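Local structure of inactive glucansucrase (Lactobacillus reuteri, 5JBD) at residues F196-S201 / N215-N220; S387-H392 / A451-N456; L398-I403 / D412-A417; D711-G716 / E798-K803. The protein is a glycoside hydrolase family 70 protein built round a parallel beta/alpha barrel, described as an inactive glucansucrase, and it binds a calcium ion. One frame throughout, in Å; residues are numbered along the deposited sequence.

Contact 1. Residues F196-S201 / N215-N220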
# COMPACT_ATOMS: atom_id res chain seq x y z
N PHE A 196 -15.42 -6.27 12.32
CA PHE A 196 -15.55 -6.51 13.76
C PHE A 196 -16.78 -5.77 14.27
O PHE A 196 -16.92 -4.55 14.06
CB PHE A 196 -14.31 -6.00 14.51
CG PHE A 196 -13.01 -6.60 14.06
CD1 PHE A 196 -12.94 -7.86 13.46
CD2 PHE A 196 -11.83 -5.90 14.26
CE1 PHE A 196 -11.73 -8.39 13.08
CE2 PHE A 196 -10.61 -6.44 13.88
CZ PHE A 196 -10.56 -7.68 13.28
N VAL A 197 -17.68 -6.51 14.93
CA VAL A 197 -18.94 -5.96 15.43
C VAL A 197 -19.04 -6.11 16.93
O VAL A 197 -18.33 -6.94 17.53
CB VAL A 197 -20.20 -6.59 14.77
CG1 VAL A 197 -20.13 -6.46 13.24
CG2 VAL A 197 -20.43 -8.03 15.20
N ASN A 198 -19.93 -5.32 17.53
CA ASN A 198 -20.15 -5.34 18.97
C ASN A 198 -20.87 -6.61 19.40
O ASN A 198 -21.72 -7.13 18.69
CB ASN A 198 -20.95 -4.10 19.43
CG ASN A 198 -20.13 -2.82 19.37
OD1 ASN A 198 -18.93 -2.83 19.10
ND2 ASN A 198 -20.80 -1.69 19.61
N ASN A 199 -20.49 -7.10 20.57
CA ASN A 199 -21.10 -8.30 21.13
C ASN A 199 -20.89 -8.35 22.64
O ASN A 199 -19.86 -8.83 23.13
CB ASN A 199 -20.54 -9.56 20.46
CG ASN A 199 -21.19 -10.83 20.98
OD1 ASN A 199 -22.20 -10.78 21.70
ND2 ASN A 199 -20.62 -11.98 20.64
N ASN A 200 -21.90 -7.85 23.36
CA ASN A 200 -21.92 -7.90 24.81
C ASN A 200 -23.07 -8.81 25.28
O ASN A 200 -23.71 -8.52 26.28
CB ASN A 200 -22.06 -6.48 25.37
CG ASN A 200 -21.80 -6.41 26.88
OD1 ASN A 200 -21.04 -7.21 27.45
ND2 ASN A 200 -22.43 -5.44 27.54
N SER A 201 -23.29 -9.92 24.57
CA SER A 201 -24.40 -10.82 24.88
C SER A 201 -24.15 -11.64 26.16
O SER A 201 -23.00 -11.90 26.52
CB SER A 201 -24.68 -11.77 23.72
OG SER A 201 -25.70 -12.70 24.03
N ASN A 215 -18.00 2.33 20.10
CA ASN A 215 -19.05 3.30 19.77
C ASN A 215 -18.76 4.02 18.44
O ASN A 215 -19.54 4.85 18.05
CB ASN A 215 -19.18 4.34 20.89
CG ASN A 215 -19.71 3.75 22.18
OD1 ASN A 215 -19.18 4.04 23.25
ND2 ASN A 215 -20.74 2.91 22.09
N TYR A 216 -17.64 3.71 17.79
CA TYR A 216 -17.23 4.38 16.57
C TYR A 216 -17.34 3.43 15.38
O TYR A 216 -18.45 3.03 15.05
CB TYR A 216 -15.86 5.05 16.79
CG TYR A 216 -16.03 6.15 17.81
CD1 TYR A 216 -16.55 7.38 17.44
CD2 TYR A 216 -15.77 5.92 19.17
CE1 TYR A 216 -16.77 8.38 18.38
CE2 TYR A 216 -15.98 6.93 20.12
CZ TYR A 216 -16.49 8.15 19.71
OH TYR A 216 -16.70 9.16 20.63
N ARG A 217 -16.23 3.03 14.77
CA ARG A 217 -16.27 2.24 13.55
C ARG A 217 -17.19 2.88 12.49
O ARG A 217 -17.99 2.18 11.84
CB ARG A 217 -16.66 0.77 13.84
CG ARG A 217 -15.64 -0.00 14.69
CD ARG A 217 -15.84 -1.52 14.65
NE ARG A 217 -14.81 -2.23 15.42
CZ ARG A 217 -14.98 -2.91 16.57
NH1 ARG A 217 -16.17 -3.05 17.15
NH2 ARG A 217 -13.92 -3.48 17.15
N LEU A 218 -17.11 4.19 12.32
CA LEU A 218 -17.86 4.87 11.25
C LEU A 218 -17.12 4.52 9.98
O LEU A 218 -15.99 4.97 9.77
CB LEU A 218 -17.90 6.38 11.46
CG LEU A 218 -18.54 6.86 12.77
CD1 LEU A 218 -18.66 8.38 12.79
CD2 LEU A 218 -19.89 6.22 13.05
N MET A 219 -17.70 3.65 9.16
CA MET A 219 -17.03 3.16 7.96
C MET A 219 -17.48 3.94 6.72
O MET A 219 -18.58 4.43 6.67
CB MET A 219 -17.30 1.67 7.75
CG MET A 219 -16.70 0.82 8.86
SD MET A 219 -16.87 -0.93 8.53
CE MET A 219 -15.71 -1.21 7.22
N ASN A 220 -16.58 4.05 5.76
CA ASN A 220 -16.85 4.66 4.46
C ASN A 220 -17.10 6.17 4.57
O ASN A 220 -17.73 6.75 3.69
CB ASN A 220 -18.02 3.96 3.74
CG ASN A 220 -17.88 2.45 3.73
OD1 ASN A 220 -16.96 1.88 3.14
ND2 ASN A 220 -18.80 1.78 4.40
O HOH W 1 -18.77 -1.53 16.54
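The side chain of Arg217 lies across the backbone of Phe196. Its CD comes within 3.3 Å of Phe196 O, and the same carbonyl oxygen sits over one face of the guanidinium. Phe196 CB also touches this group, 3.7 Å from Arg217 NH2, and NH2 in turn lies at the edge of the phenyl ring. The chain of Arg217 is extended from CG to NE, which carries the guanidinium across to Phe196 of strand 193-197. A water bridges Arg217 and Asn198: it accepts from Arg217 NH1 at 3.1 Å and donates weakly to Asn198 OD1. It lies in the guanidinium plane, at the edge, while the Asn198 amide is turned 62° from that plane. Asn198 OD1 also accepts from Ser214 N. Arg217 has partners outside the contact as well, NE donating to Gln841 O and NH2 to Ala212 O and Ala838 O. The contact joins the loop that follows strand 193-197 to that strand, an inner one of the antiparallel sheet, and to strand 841-845 beside it. Backbone carbonyls take up several of the guanidinium N-H groups, so the positive charge is probably spread over neutral acceptors.

Contact 2. Residues S387-H392 / A451-N456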
# COMPACT_ATOMS: atom_id res chain seq x y z
N SER A 387 1.06 14.60 -10.46
CA SER A 387 0.77 13.73 -11.59
C SER A 387 1.97 12.84 -11.83
O SER A 387 3.07 13.14 -11.37
CB SER A 387 0.44 14.56 -12.86
OG SER A 387 1.48 15.49 -13.15
N PHE A 388 1.76 11.77 -12.58
CA PHE A 388 2.82 10.80 -12.81
C PHE A 388 2.63 10.02 -14.10
O PHE A 388 1.50 9.87 -14.59
CB PHE A 388 2.86 9.81 -11.62
CG PHE A 388 1.57 9.06 -11.43
CD1 PHE A 388 0.49 9.67 -10.80
CD2 PHE A 388 1.40 7.80 -11.98
CE1 PHE A 388 -0.72 9.01 -10.65
CE2 PHE A 388 0.19 7.14 -11.85
CZ PHE A 388 -0.86 7.73 -11.18
N VAL A 389 3.75 9.51 -14.62
CA VAL A 389 3.80 8.51 -15.71
C VAL A 389 3.78 7.09 -15.13
O VAL A 389 3.15 6.19 -15.71
CB VAL A 389 5.08 8.71 -16.57
CG1 VAL A 389 5.30 7.56 -17.55
CG2 VAL A 389 5.00 10.05 -17.33
N THR A 390 4.49 6.88 -14.03
CA THR A 390 4.51 5.57 -13.36
C THR A 390 4.56 5.75 -11.84
O THR A 390 5.11 6.73 -11.36
CB THR A 390 5.74 4.72 -13.79
OG1 THR A 390 6.04 4.93 -15.19
CG2 THR A 390 5.50 3.23 -13.54
N ASN A 391 4.00 4.80 -11.11
CA ASN A 391 4.31 4.63 -9.70
C ASN A 391 4.48 3.14 -9.37
O ASN A 391 4.31 2.27 -10.24
CB ASN A 391 3.28 5.33 -8.80
CG ASN A 391 1.88 4.74 -8.91
OD1 ASN A 391 1.71 3.52 -8.98
ND2 ASN A 391 0.87 5.61 -8.93
N HIS A 392 4.85 2.85 -8.13
CA HIS A 392 5.15 1.46 -7.71
C HIS A 392 3.98 0.49 -7.92
O HIS A 392 4.19 -0.67 -8.31
CB HIS A 392 5.62 1.41 -6.25
CG HIS A 392 4.58 1.85 -5.27
ND1 HIS A 392 4.35 3.18 -4.97
CD2 HIS A 392 3.66 1.14 -4.57
CE1 HIS A 392 3.36 3.26 -4.10
NE2 HIS A 392 2.93 2.05 -3.84
N ALA A 451 7.84 13.67 -21.46
CA ALA A 451 7.96 15.00 -22.07
C ALA A 451 6.69 15.83 -21.84
O ALA A 451 6.78 17.04 -21.58
CB ALA A 451 8.25 14.90 -23.55
N ILE A 452 5.53 15.18 -21.91
CA ILE A 452 4.26 15.82 -21.59
C ILE A 452 4.18 16.12 -20.09
O ILE A 452 3.91 17.27 -19.70
CB ILE A 452 3.05 14.93 -22.04
CG1 ILE A 452 2.98 14.82 -23.57
CG2 ILE A 452 1.73 15.45 -21.46
CD1 ILE A 452 2.61 16.10 -24.31
N LEU A 453 4.42 15.10 -19.26
CA LEU A 453 4.36 15.26 -17.81
C LEU A 453 5.24 16.43 -17.31
O LEU A 453 4.80 17.24 -16.50
CB LEU A 453 4.78 13.98 -17.08
CG LEU A 453 4.39 13.97 -15.59
CD1 LEU A 453 2.98 13.43 -15.41
CD2 LEU A 453 5.37 13.15 -14.76
N LEU A 454 6.46 16.51 -17.81
CA LEU A 454 7.43 17.47 -17.29
C LEU A 454 7.30 18.88 -17.87
O LEU A 454 7.93 19.81 -17.36
CB LEU A 454 8.84 16.93 -17.49
CG LEU A 454 9.13 15.65 -16.66
CD1 LEU A 454 10.44 15.01 -17.10
CD2 LEU A 454 9.17 15.94 -15.16
N SER A 455 6.53 19.05 -18.94
CA SER A 455 6.25 20.37 -19.52
C SER A 455 4.87 20.91 -19.12
O SER A 455 4.60 22.09 -19.34
CB SER A 455 6.40 20.34 -21.04
OG SER A 455 5.51 19.41 -21.65
N ASN A 456 4.01 20.07 -18.54
CA ASN A 456 2.66 20.50 -18.16
C ASN A 456 2.65 21.59 -17.06
O ASN A 456 3.39 21.50 -16.08
CB ASN A 456 1.81 19.30 -17.68
CG ASN A 456 1.08 18.59 -18.82
OD1 ASN A 456 1.04 19.05 -19.97
ND2 ASN A 456 0.44 17.49 -18.47
O HOH W 2 0.15 16.54 -15.66
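Leu453, Val389 and Ser387 make up most of this buried contact. Leu453 projects from helix 446-455 toward strand 385-388, and its two methyl groups divide the work. CD1 reaches Ser387 OG at 3.4 Å and Phe388 N at 3.5 Å, so one branch lies against polar atoms of the strand. CD2 faces the backbone further on, 4.0 Å from Phe388 CA. The CG of Leu453 is anti to its own backbone N (chi1 -165°), which turns CG toward the strand. Val389 meets the base of the same side chain: its CG2 lies 3.9 Å from Leu453 CB, and the two side chains cross at a slant. The polar end of Ser387 has its own partners. OG hydrogen-bonds Thr459 OG1, and a water lies 3.0 Å from Ser387 OG and accepts from Asn456 ND2. This water links Ser387 to Asn456. Phe388 points its CB away from the helix and stacks on Phe346. Other neighbours close the packing: Leu453 also touches Pro461 of strand 460-464, and Val389 touches Leu349 of helix 343-354. Strands 385-388 and 460-464 are adjacent and parallel. Helix 446-455 is the last of the helices between them in the chain, and it packs on both strands, as in the strand-helix layers of a TIM-type beta/alpha barrel.

Contact 3. Residues L398-I403 / D412-A417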
# COMPACT_ATOMS: atom_id res chain seq x y z
N LEU A 398 1.29 -4.38 -13.85
CA LEU A 398 1.84 -4.92 -15.09
C LEU A 398 2.52 -6.28 -14.86
O LEU A 398 2.31 -7.23 -15.63
CB LEU A 398 2.83 -3.92 -15.68
CG LEU A 398 3.26 -4.03 -17.15
CD1 LEU A 398 3.68 -2.65 -17.66
CD2 LEU A 398 4.39 -5.03 -17.36
N ILE A 399 3.31 -6.37 -13.80
CA ILE A 399 4.02 -7.60 -13.47
C ILE A 399 3.04 -8.71 -13.05
O ILE A 399 3.20 -9.84 -13.47
CB ILE A 399 5.11 -7.35 -12.39
CG1 ILE A 399 6.23 -6.47 -12.95
CG2 ILE A 399 5.68 -8.66 -11.83
CD1 ILE A 399 7.15 -7.11 -13.97
N ASN A 400 2.04 -8.38 -12.24
CA ASN A 400 1.01 -9.36 -11.88
C ASN A 400 0.17 -9.83 -13.07
O ASN A 400 -0.21 -11.01 -13.12
CB ASN A 400 0.11 -8.83 -10.77
CG ASN A 400 0.79 -8.83 -9.39
OD1 ASN A 400 1.79 -9.52 -9.17
ND2 ASN A 400 0.24 -8.05 -8.47
N ARG A 401 -0.14 -8.92 -14.00
CA ARG A 401 -0.80 -9.29 -15.27
C ARG A 401 0.02 -10.38 -15.96
O ARG A 401 -0.51 -11.42 -16.35
CB ARG A 401 -1.02 -8.08 -16.24
CG ARG A 401 -2.49 -7.63 -16.33
CD ARG A 401 -2.90 -7.04 -17.70
NE ARG A 401 -4.09 -6.17 -17.60
CZ ARG A 401 -5.34 -6.55 -17.30
NH1 ARG A 401 -5.65 -7.82 -17.04
NH2 ARG A 401 -6.31 -5.64 -17.25
N LEU A 402 1.32 -10.15 -16.06
CA LEU A 402 2.25 -11.08 -16.69
C LEU A 402 2.33 -12.42 -15.93
O LEU A 402 2.34 -13.48 -16.55
CB LEU A 402 3.63 -10.42 -16.84
CG LEU A 402 4.74 -10.97 -17.73
CD1 LEU A 402 4.22 -11.50 -19.06
CD2 LEU A 402 5.78 -9.88 -17.96
N ILE A 403 2.33 -12.38 -14.59
CA ILE A 403 2.30 -13.60 -13.77
C ILE A 403 1.03 -14.41 -14.05
O ILE A 403 1.09 -15.63 -14.27
CB ILE A 403 2.40 -13.29 -12.25
CG1 ILE A 403 3.82 -12.81 -11.89
CG2 ILE A 403 2.08 -14.52 -11.40
CD1 ILE A 403 3.96 -12.26 -10.48
N ASP A 412 -5.92 -19.12 -7.30
CA ASP A 412 -5.32 -18.52 -6.09
C ASP A 412 -3.85 -18.07 -6.29
O ASP A 412 -3.10 -17.86 -5.33
CB ASP A 412 -5.53 -19.45 -4.86
CG ASP A 412 -5.11 -20.89 -5.13
OD1 ASP A 412 -4.90 -21.25 -6.31
OD2 ASP A 412 -5.00 -21.67 -4.16
N ILE A 413 -3.45 -17.90 -7.55
CA ILE A 413 -2.12 -17.38 -7.91
C ILE A 413 -1.74 -16.03 -7.30
O ILE A 413 -0.55 -15.77 -7.10
CB ILE A 413 -1.95 -17.34 -9.45
CG1 ILE A 413 -0.47 -17.13 -9.81
CG2 ILE A 413 -2.86 -16.28 -10.08
CD1 ILE A 413 -0.18 -17.19 -11.29
N MET A 414 -2.72 -15.15 -7.05
CA MET A 414 -2.47 -13.87 -6.38
C MET A 414 -2.68 -13.94 -4.86
O MET A 414 -2.44 -12.95 -4.18
CB MET A 414 -3.33 -12.75 -6.99
CG MET A 414 -2.89 -12.32 -8.38
SD MET A 414 -1.33 -11.42 -8.42
CE MET A 414 -0.26 -12.58 -9.29
N GLY A 415 -3.12 -15.09 -4.36
CA GLY A 415 -3.21 -15.36 -2.92
C GLY A 415 -2.14 -16.36 -2.50
O GLY A 415 -0.96 -16.20 -2.82
N SER A 416 -2.57 -17.42 -1.81
CA SER A 416 -1.65 -18.36 -1.17
C SER A 416 -0.79 -19.21 -2.13
O SER A 416 0.22 -19.76 -1.71
CB SER A 416 -2.42 -19.27 -0.21
OG SER A 416 -3.33 -20.08 -0.91
N ALA A 417 -1.16 -19.29 -3.41
CA ALA A 417 -0.36 -20.01 -4.41
C ALA A 417 0.65 -19.13 -5.16
O ALA A 417 1.33 -19.59 -6.08
CB ALA A 417 -1.27 -20.73 -5.40
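Ile403 and Ile413 form the tight end of this contact. Ile403 CG2 and Ile413 CD1 are 3.5 Å apart, closer than carbon atoms usually pack. Ile413 CD1 also lies 3.6 Å from Ile403 O, so the tip of this side chain is pressed against both the branch and the backbone of the helix residue. Ile413 CG1 is anti to its backbone N (chi1 -166°), and with chi2 also extended this directs CD1 to that place. Met414 fills in beside it. The chain bends at chi2 and chi3, and CE comes back to 3.7 Å from Ile403 CG2. The thioether crosses the Asn400 side chain at a slant, with SD 3.5 Å from Asn400 CG. The amide nitrogen of Asn400 is engaged elsewhere, as ND2 donates to Lys185 O.

The rest is looser. Beyond Met414 the loop makes no contact with the helix segment, and Ser416 there is exposed. On the helix, the CB of Arg401 points away from the loop and the residue is exposed. A type I turn from Asp412 to Gly415 shapes the loop. Asp412 O accepts from Gly415 N and Ala417 N, which reach it from opposite faces of its plane. Met414 O takes a further hydrogen bond from Arg702. The arrangement is a helix followed by a short loop that folds back on it, with two consecutive apolar residues of a beta turn packed on helix 392-406 of the beta/alpha barrel domain.

Contact 4. Residues D711-G716 / E798-K803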
# COMPACT_ATOMS: atom_id res chain seq x y z
N ASP A 711 5.28 -2.38 13.18
CA ASP A 711 5.70 -1.34 14.14
C ASP A 711 5.84 0.01 13.42
O ASP A 711 6.74 0.18 12.60
CB ASP A 711 7.03 -1.76 14.82
CG ASP A 711 7.38 -0.90 16.03
OD1 ASP A 711 7.06 0.32 16.06
OD2 ASP A 711 7.99 -1.44 17.00
N ARG A 712 4.96 0.95 13.76
CA ARG A 712 4.88 2.27 13.12
C ARG A 712 5.99 3.24 13.54
O ARG A 712 6.20 4.25 12.88
CB ARG A 712 3.55 2.93 13.44
CG ARG A 712 2.34 2.34 12.75
CD ARG A 712 1.12 3.14 13.16
NE ARG A 712 -0.08 2.88 12.36
CZ ARG A 712 -1.21 3.59 12.45
NH1 ARG A 712 -1.33 4.60 13.32
NH2 ARG A 712 -2.23 3.27 11.67
N TYR A 713 6.68 2.93 14.63
CA TYR A 713 7.72 3.81 15.16
C TYR A 713 9.15 3.29 15.01
O TYR A 713 10.07 4.09 15.09
CB TYR A 713 7.44 4.12 16.63
CG TYR A 713 6.21 4.97 16.80
CD1 TYR A 713 4.94 4.40 16.94
CD2 TYR A 713 6.29 6.36 16.81
CE1 TYR A 713 3.81 5.19 17.09
CE2 TYR A 713 5.16 7.15 16.96
CZ TYR A 713 3.92 6.56 17.10
OH TYR A 713 2.81 7.37 17.25
N ASN A 714 9.33 1.98 14.83
CA ASN A 714 10.67 1.42 14.64
C ASN A 714 10.96 1.47 13.15
O ASN A 714 10.43 0.66 12.39
CB ASN A 714 10.72 -0.02 15.18
CG ASN A 714 12.11 -0.64 15.13
OD1 ASN A 714 12.96 -0.27 14.31
ND2 ASN A 714 12.36 -1.59 16.02
N LEU A 715 11.83 2.39 12.73
CA LEU A 715 12.25 2.49 11.32
C LEU A 715 13.57 1.75 11.02
O LEU A 715 14.29 2.10 10.07
CB LEU A 715 12.31 3.96 10.85
CG LEU A 715 11.00 4.78 10.63
CD1 LEU A 715 9.88 4.31 11.52
CD2 LEU A 715 11.12 6.30 10.69
N GLY A 716 13.87 0.72 11.81
CA GLY A 716 15.03 -0.13 11.61
C GLY A 716 16.18 0.23 12.55
O GLY A 716 16.33 1.38 12.95
N GLU A 798 4.87 0.74 22.15
CA GLU A 798 4.92 0.82 23.62
C GLU A 798 5.64 2.08 24.06
O GLU A 798 5.14 2.80 24.90
CB GLU A 798 5.64 -0.39 24.25
CG GLU A 798 4.88 -1.71 24.13
CD GLU A 798 3.73 -1.88 25.11
OE1 GLU A 798 3.49 -0.97 25.96
OE2 GLU A 798 3.04 -2.93 25.01
N THR A 799 6.80 2.35 23.47
CA THR A 799 7.61 3.50 23.87
C THR A 799 7.05 4.84 23.37
O THR A 799 6.99 5.80 24.13
CB THR A 799 9.07 3.33 23.39
OG1 THR A 799 9.62 2.14 23.97
CG2 THR A 799 9.94 4.52 23.80
N TYR A 800 6.64 4.90 22.10
CA TYR A 800 6.33 6.18 21.45
C TYR A 800 4.84 6.50 21.30
O TYR A 800 4.48 7.66 21.06
CB TYR A 800 7.02 6.23 20.08
CG TYR A 800 8.52 6.15 20.23
CD1 TYR A 800 9.24 7.28 20.58
CD2 TYR A 800 9.22 4.95 20.05
CE1 TYR A 800 10.62 7.22 20.74
CE2 TYR A 800 10.61 4.88 20.22
CZ TYR A 800 11.30 6.02 20.56
OH TYR A 800 12.65 5.99 20.73
N GLY A 801 3.99 5.49 21.45
CA GLY A 801 2.57 5.66 21.27
C GLY A 801 2.03 6.66 22.27
O GLY A 801 2.15 6.46 23.48
N GLY A 802 1.47 7.76 21.76
CA GLY A 802 0.95 8.81 22.62
C GLY A 802 1.95 9.63 23.40
O GLY A 802 1.56 10.51 24.16
N LYS A 803 3.25 9.40 23.18
CA LYS A 803 4.29 10.02 24.01
C LYS A 803 4.29 11.56 23.96
O LYS A 803 4.56 12.22 24.96
CB LYS A 803 5.67 9.48 23.60
CG LYS A 803 6.84 10.03 24.41
CD LYS A 803 8.14 9.40 23.92
CE LYS A 803 9.31 9.93 24.70
NZ LYS A 803 10.61 9.35 24.27
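Two tyrosine rings lie nearly parallel here and yet hardly overlap. The Tyr713 and Tyr800 planes are 18° apart, but their centroids are separated by 6.0 Å. The real contact is a CH-pi interaction: Tyr800 CB stands over one face of the Tyr713 ring, 3.7 Å from its centroid. Around Tyr713, the loop before helix 727-739 forms an Asx turn extended to an Asx motif. Asp711 OD1 accepts from Tyr713 N on its anti side, and from Asn714 N well above the carboxylate plane. A second Asx turn follows, with Gly716 N bonded to Asn714 OD1 at 2.8 Å. Asp711 OD2 accepts from Gly796 N, so one aspartate ties this loop to helix 794-800. That helix ends at Tyr800, and a type II turn from Tyr800 to Lys803 follows. Gly802 takes the positive-phi third position of that turn, which favours glycine. Helix 249-263 packs beside the pair. Its Glu254 and Asn257 hydrogen-bond Tyr713 OH, and Asn257 ND2 also reaches Tyr800 O. Phe261 meets the Tyr713 ring edge-to-face. The closest approach between the segments is Tyr713 CD2 to Tyr800 CB, at 3.4 Å.

How the contacts relate
Along the chain, contact 1 comes first, contacts 2 and 3 follow, and contact 4 comes last. Contact 3 falls between the two segments of contact 2; helix 392-406 follows strand 385-388 in the chain. By nearest atoms these two are the closest pair, about 7 Å apart, and both belong to the beta/alpha barrel. Contact 1 lies at the six-stranded antiparallel sheet, its centre about 42 Å from that of contact 2 on the opposite side of the chain's centre. Contact 4 joins the loop before helix 727-739 to helix 794-800, its centre about 26 Å from that of contact 1. No two contacts touch. They lie in separate parts of one large chain, each packed locally.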